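PDB 6AF0: Ctr9 protein from Myceliophthora thermophila, which probably binds the RNA polymerase II complex and, in the piece modelled here, forms a long helical scaffold containing tetratricopeptide repeats. Local coordinates for residues D261-Y273 with Y298-T312. Residues are numbered along the deposited sequence; the frame is centred on the assembly and turned at random.
Sequences DSKHANILLGLYY and YTQKSFKLDKNLPLT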
# COMPACT_ATOMS: atom_id res chain seq x y z
N ASP A 261 -50.35 -4.28 -9.20
CA ASP A 261 -49.74 -5.41 -9.87
C ASP A 261 -48.85 -5.05 -11.08
O ASP A 261 -48.68 -5.87 -11.98
CB ASP A 261 -50.83 -6.40 -10.28
CG ASP A 261 -51.56 -6.96 -9.07
OD1 ASP A 261 -50.87 -7.42 -8.14
OD2 ASP A 261 -52.82 -6.93 -9.03
N SER A 262 -48.27 -3.85 -11.08
CA SER A 262 -47.25 -3.51 -12.07
C SER A 262 -45.93 -4.15 -11.64
O SER A 262 -45.27 -3.71 -10.70
CB SER A 262 -47.11 -2.00 -12.19
OG SER A 262 -46.12 -1.66 -13.15
N LYS A 263 -45.57 -5.21 -12.35
CA LYS A 263 -44.37 -5.99 -12.04
C LYS A 263 -43.02 -5.23 -12.13
O LYS A 263 -42.05 -5.67 -11.52
CB LYS A 263 -44.31 -7.22 -12.93
CG LYS A 263 -44.05 -6.92 -14.39
CD LYS A 263 -44.03 -8.21 -15.20
CE LYS A 263 -43.93 -7.91 -16.70
NZ LYS A 263 -44.28 -9.08 -17.56
N HIS A 264 -42.96 -4.14 -12.88
CA HIS A 264 -41.73 -3.33 -12.97
C HIS A 264 -41.66 -2.23 -11.89
O HIS A 264 -40.61 -1.99 -11.30
CB HIS A 264 -41.58 -2.73 -14.37
CG HIS A 264 -41.25 -3.73 -15.43
ND1 HIS A 264 -42.21 -4.51 -16.03
CD2 HIS A 264 -40.08 -4.07 -16.02
CE1 HIS A 264 -41.64 -5.29 -16.93
NE2 HIS A 264 -40.35 -5.05 -16.95
N ALA A 265 -42.77 -1.56 -11.62
CA ALA A 265 -42.80 -0.53 -10.57
C ALA A 265 -42.41 -1.10 -9.21
O ALA A 265 -41.73 -0.45 -8.42
CB ALA A 265 -44.17 0.13 -10.47
N ASN A 266 -42.86 -2.31 -8.92
CA ASN A 266 -42.50 -2.96 -7.68
C ASN A 266 -40.96 -3.11 -7.53
O ASN A 266 -40.37 -2.72 -6.52
CB ASN A 266 -43.21 -4.31 -7.56
CG ASN A 266 -44.69 -4.19 -7.23
OD1 ASN A 266 -45.55 -4.61 -8.02
ND2 ASN A 266 -45.01 -3.66 -6.05
N ILE A 267 -40.32 -3.67 -8.55
CA ILE A 267 -38.88 -3.86 -8.51
C ILE A 267 -38.18 -2.54 -8.28
O ILE A 267 -37.32 -2.42 -7.39
CB ILE A 267 -38.34 -4.48 -9.82
CG1 ILE A 267 -38.91 -5.87 -10.03
CG2 ILE A 267 -36.84 -4.67 -9.74
CD1 ILE A 267 -38.64 -6.80 -8.85
N LEU A 268 -38.55 -1.56 -9.09
CA LEU A 268 -37.89 -0.28 -9.08
C LEU A 268 -37.97 0.36 -7.69
O LEU A 268 -37.00 0.95 -7.23
CB LEU A 268 -38.50 0.61 -10.15
CG LEU A 268 -38.28 0.15 -11.59
CD1 LEU A 268 -39.02 1.03 -12.58
CD2 LEU A 268 -36.80 0.18 -11.87
N LEU A 269 -39.11 0.20 -7.03
CA LEU A 269 -39.32 0.71 -5.68
C LEU A 269 -38.47 -0.05 -4.68
O LEU A 269 -37.79 0.56 -3.86
CB LEU A 269 -40.78 0.62 -5.28
CG LEU A 269 -41.28 1.50 -4.14
CD1 LEU A 269 -40.91 2.96 -4.30
CD2 LEU A 269 -42.78 1.36 -4.12
N GLY A 270 -38.47 -1.38 -4.76
CA GLY A 270 -37.49 -2.19 -4.01
C GLY A 270 -36.04 -1.75 -4.23
O GLY A 270 -35.20 -1.82 -3.33
N LEU A 271 -35.72 -1.28 -5.43
CA LEU A 271 -34.35 -0.85 -5.69
C LEU A 271 -34.09 0.48 -5.03
O LEU A 271 -32.95 0.80 -4.67
CB LEU A 271 -34.04 -0.80 -7.19
CG LEU A 271 -34.12 -2.15 -7.89
CD1 LEU A 271 -33.85 -1.89 -9.36
CD2 LEU A 271 -33.16 -3.19 -7.33
N TYR A 272 -35.15 1.27 -4.91
CA TYR A 272 -35.05 2.56 -4.24
C TYR A 272 -34.70 2.33 -2.78
O TYR A 272 -33.77 2.92 -2.22
CB TYR A 272 -36.35 3.36 -4.36
CG TYR A 272 -36.35 4.52 -3.40
CD1 TYR A 272 -35.78 5.73 -3.75
CD2 TYR A 272 -36.88 4.40 -2.12
CE1 TYR A 272 -35.76 6.78 -2.87
CE2 TYR A 272 -36.84 5.46 -1.24
CZ TYR A 272 -36.26 6.63 -1.62
OH TYR A 272 -36.22 7.70 -0.77
N TYR A 273 -35.47 1.43 -2.17
CA TYR A 273 -35.28 1.12 -0.77
C TYR A 273 -33.95 0.44 -0.55
O TYR A 273 -33.34 0.68 0.46
CB TYR A 273 -36.42 0.25 -0.23
CG TYR A 273 -37.68 1.03 0.03
CD1 TYR A 273 -37.76 1.92 1.09
CD2 TYR A 273 -38.76 0.91 -0.81
CE1 TYR A 273 -38.92 2.64 1.31
CE2 TYR A 273 -39.91 1.63 -0.61
CZ TYR A 273 -39.98 2.50 0.45
OH TYR A 273 -41.14 3.21 0.66
N TYR A 298 -41.38 -5.69 -2.00
CA TYR A 298 -41.47 -5.20 -3.36
C TYR A 298 -40.90 -6.14 -4.39
O TYR A 298 -41.32 -6.14 -5.53
CB TYR A 298 -40.81 -3.84 -3.44
CG TYR A 298 -41.65 -2.80 -2.79
CD1 TYR A 298 -42.99 -2.68 -3.10
CD2 TYR A 298 -41.11 -1.92 -1.86
CE1 TYR A 298 -43.79 -1.74 -2.51
CE2 TYR A 298 -41.91 -0.95 -1.27
CZ TYR A 298 -43.25 -0.88 -1.59
OH TYR A 298 -44.03 0.08 -0.99
N THR A 299 -39.95 -6.96 -3.99
CA THR A 299 -39.29 -7.79 -4.94
C THR A 299 -39.99 -9.11 -5.00
O THR A 299 -40.13 -9.70 -6.06
CB THR A 299 -37.81 -7.98 -4.58
OG1 THR A 299 -37.20 -6.70 -4.27
CG2 THR A 299 -37.08 -8.64 -5.73
N GLN A 300 -40.40 -9.60 -3.84
CA GLN A 300 -41.21 -10.80 -3.82
C GLN A 300 -42.51 -10.54 -4.56
O GLN A 300 -42.91 -11.36 -5.39
CB GLN A 300 -41.46 -11.26 -2.38
CG GLN A 300 -42.31 -12.51 -2.29
CD GLN A 300 -41.77 -13.49 -1.30
OE1 GLN A 300 -41.58 -13.15 -0.13
NE2 GLN A 300 -41.50 -14.70 -1.75
N LYS A 301 -43.14 -9.40 -4.29
CA LYS A 301 -44.44 -9.09 -4.88
C LYS A 301 -44.28 -9.14 -6.36
O LYS A 301 -45.03 -9.83 -7.05
CB LYS A 301 -44.97 -7.71 -4.45
CG LYS A 301 -46.46 -7.49 -4.71
CD LYS A 301 -47.10 -6.60 -3.64
CE LYS A 301 -47.20 -7.27 -2.26
NZ LYS A 301 -48.54 -7.89 -2.03
N SER A 302 -43.25 -8.46 -6.83
CA SER A 302 -43.00 -8.41 -8.26
C SER A 302 -42.63 -9.77 -8.88
O SER A 302 -42.87 -10.01 -10.07
CB SER A 302 -41.90 -7.41 -8.56
OG SER A 302 -41.36 -7.67 -9.84
N PHE A 303 -42.04 -10.64 -8.07
CA PHE A 303 -41.65 -11.99 -8.49
C PHE A 303 -42.81 -12.97 -8.63
O PHE A 303 -42.77 -13.83 -9.51
CB PHE A 303 -40.66 -12.59 -7.49
CG PHE A 303 -40.09 -13.90 -7.95
CD1 PHE A 303 -40.45 -15.09 -7.34
CD2 PHE A 303 -39.22 -13.94 -9.04
CE1 PHE A 303 -39.93 -16.29 -7.79
CE2 PHE A 303 -38.70 -15.13 -9.49
CZ PHE A 303 -39.06 -16.31 -8.87
N LYS A 304 -43.79 -12.86 -7.73
CA LYS A 304 -45.06 -13.55 -7.88
C LYS A 304 -45.78 -13.24 -9.21
O LYS A 304 -46.43 -14.11 -9.77
CB LYS A 304 -45.99 -13.20 -6.73
CG LYS A 304 -45.48 -13.65 -5.39
CD LYS A 304 -46.53 -13.49 -4.31
CE LYS A 304 -46.42 -14.61 -3.27
NZ LYS A 304 -45.10 -14.63 -2.57
N LEU A 305 -45.67 -12.01 -9.69
CA LEU A 305 -46.31 -11.59 -10.93
C LEU A 305 -45.59 -12.15 -12.15
O LEU A 305 -46.25 -12.56 -13.11
CB LEU A 305 -46.37 -10.07 -11.01
CG LEU A 305 -47.05 -9.37 -9.83
CD1 LEU A 305 -46.76 -7.88 -9.79
CD2 LEU A 305 -48.54 -9.63 -9.88
N ASP A 306 -44.26 -12.15 -12.12
CA ASP A 306 -43.44 -12.76 -13.18
C ASP A 306 -42.19 -13.41 -12.61
O ASP A 306 -41.29 -12.73 -12.14
CB ASP A 306 -43.04 -11.73 -14.22
CG ASP A 306 -42.44 -12.37 -15.48
OD1 ASP A 306 -42.70 -13.57 -15.71
OD2 ASP A 306 -41.75 -11.68 -16.26
N LYS A 307 -42.15 -14.73 -12.66
CA LYS A 307 -40.99 -15.51 -12.22
C LYS A 307 -39.81 -15.44 -13.20
O LYS A 307 -38.69 -15.78 -12.85
CB LYS A 307 -41.40 -16.97 -12.02
CG LYS A 307 -42.30 -17.21 -10.81
CD LYS A 307 -42.78 -18.65 -10.80
CE LYS A 307 -43.29 -19.07 -9.43
NZ LYS A 307 -43.60 -20.53 -9.43
N ASN A 308 -40.09 -14.99 -14.41
CA ASN A 308 -39.11 -14.92 -15.49
C ASN A 308 -38.56 -13.53 -15.76
O ASN A 308 -37.92 -13.34 -16.80
CB ASN A 308 -39.77 -15.40 -16.78
CG ASN A 308 -40.40 -16.75 -16.62
OD1 ASN A 308 -40.44 -17.33 -15.52
ND2 ASN A 308 -40.89 -17.29 -17.74
N LEU A 309 -38.83 -12.59 -14.85
CA LEU A 309 -38.50 -11.17 -15.04
C LEU A 309 -37.09 -10.94 -14.54
O LEU A 309 -36.84 -11.00 -13.34
CB LEU A 309 -39.50 -10.27 -14.31
CG LEU A 309 -39.38 -8.77 -14.56
CD1 LEU A 309 -39.47 -8.45 -16.04
CD2 LEU A 309 -40.46 -8.02 -13.79
N PRO A 310 -36.16 -10.68 -15.46
CA PRO A 310 -34.72 -10.68 -15.18
C PRO A 310 -34.26 -9.84 -14.00
O PRO A 310 -33.65 -10.36 -13.07
CB PRO A 310 -34.12 -10.16 -16.49
CG PRO A 310 -35.10 -10.60 -17.54
CD PRO A 310 -36.44 -10.49 -16.89
N LEU A 311 -34.56 -8.55 -14.02
CA LEU A 311 -34.14 -7.66 -12.93
C LEU A 311 -34.60 -8.20 -11.58
O LEU A 311 -33.85 -8.24 -10.63
CB LEU A 311 -34.72 -6.26 -13.13
CG LEU A 311 -34.12 -5.11 -12.32
CD1 LEU A 311 -32.66 -4.90 -12.70
CD2 LEU A 311 -34.93 -3.83 -12.58
N THR A 312 -35.85 -8.60 -11.50
CA THR A 312 -36.36 -9.19 -10.28
C THR A 312 -35.53 -10.39 -9.89
O THR A 312 -35.07 -10.51 -8.75
CB THR A 312 -37.82 -9.61 -10.48
OG1 THR A 312 -38.54 -8.50 -11.04
CG2 THR A 312 -38.45 -10.08 -9.15
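The methyl CD2 of Leu-269 makes a CH-pi contact over one face of the Tyr-298 ring, 3.7 Å from its centroid and offset toward the rim. Tyr-273 meets this ring rim to rim, their planes only 13° and centroids 5.7 Å apart. CG of Tyr-298 stands anti to its carbonyl carbon (chi1 -73°), which swings the ring across helix 263-273, as a knob in the hole formed by Asn-266, Leu-269, Gly-270 and Tyr-273. A serine in place of Tyr-298 would probably open a gap and leave the Leu-269 methyl without the ring face it rests on and the Tyr-273 rim without this neighbour.

Gly-270 has no side chain, and CB of Tyr-298 comes within 3.6 Å of its backbone N. CB of Asn-266 packs on CB of Ser-302, a knob among Tyr-298, Lys-301, Ser-302 and Leu-305. The axes of helices 263-273 and 298-305 approach to 7.8 Å at 159°, nearly antiparallel. They belong to a helical hairpin, and the start of helix 310-322 packs against a neighbouring flank of helix 263-273. Such antiparallel helix pairs, stacked in series, are characteristic of TPR-type helical solenoids.

The polar contacts lie toward the N-terminal end of helix 263-273. Ser-302 OG donates to the backbone O of Lys-263 at 2.7 Å, in the carbonyl plane and on a lone pair. Lys-263 stretches out beyond CG and makes a long salt bridge from NZ to OD2 of Asp-306, 3.9 Å.

The apolar contacts continue into helix 310-322. CG2 of Ile-267 meets CD2 of Leu-311 at 3.5 Å, and CD1 of Leu-271 touches the same methyl. At the N-cap, Leu-309 holds CD2 over the centre of the His-264 ring; its CD1 is nearer, toward NE2. A chain of another protein also packs on Leu-268 and Leu-311.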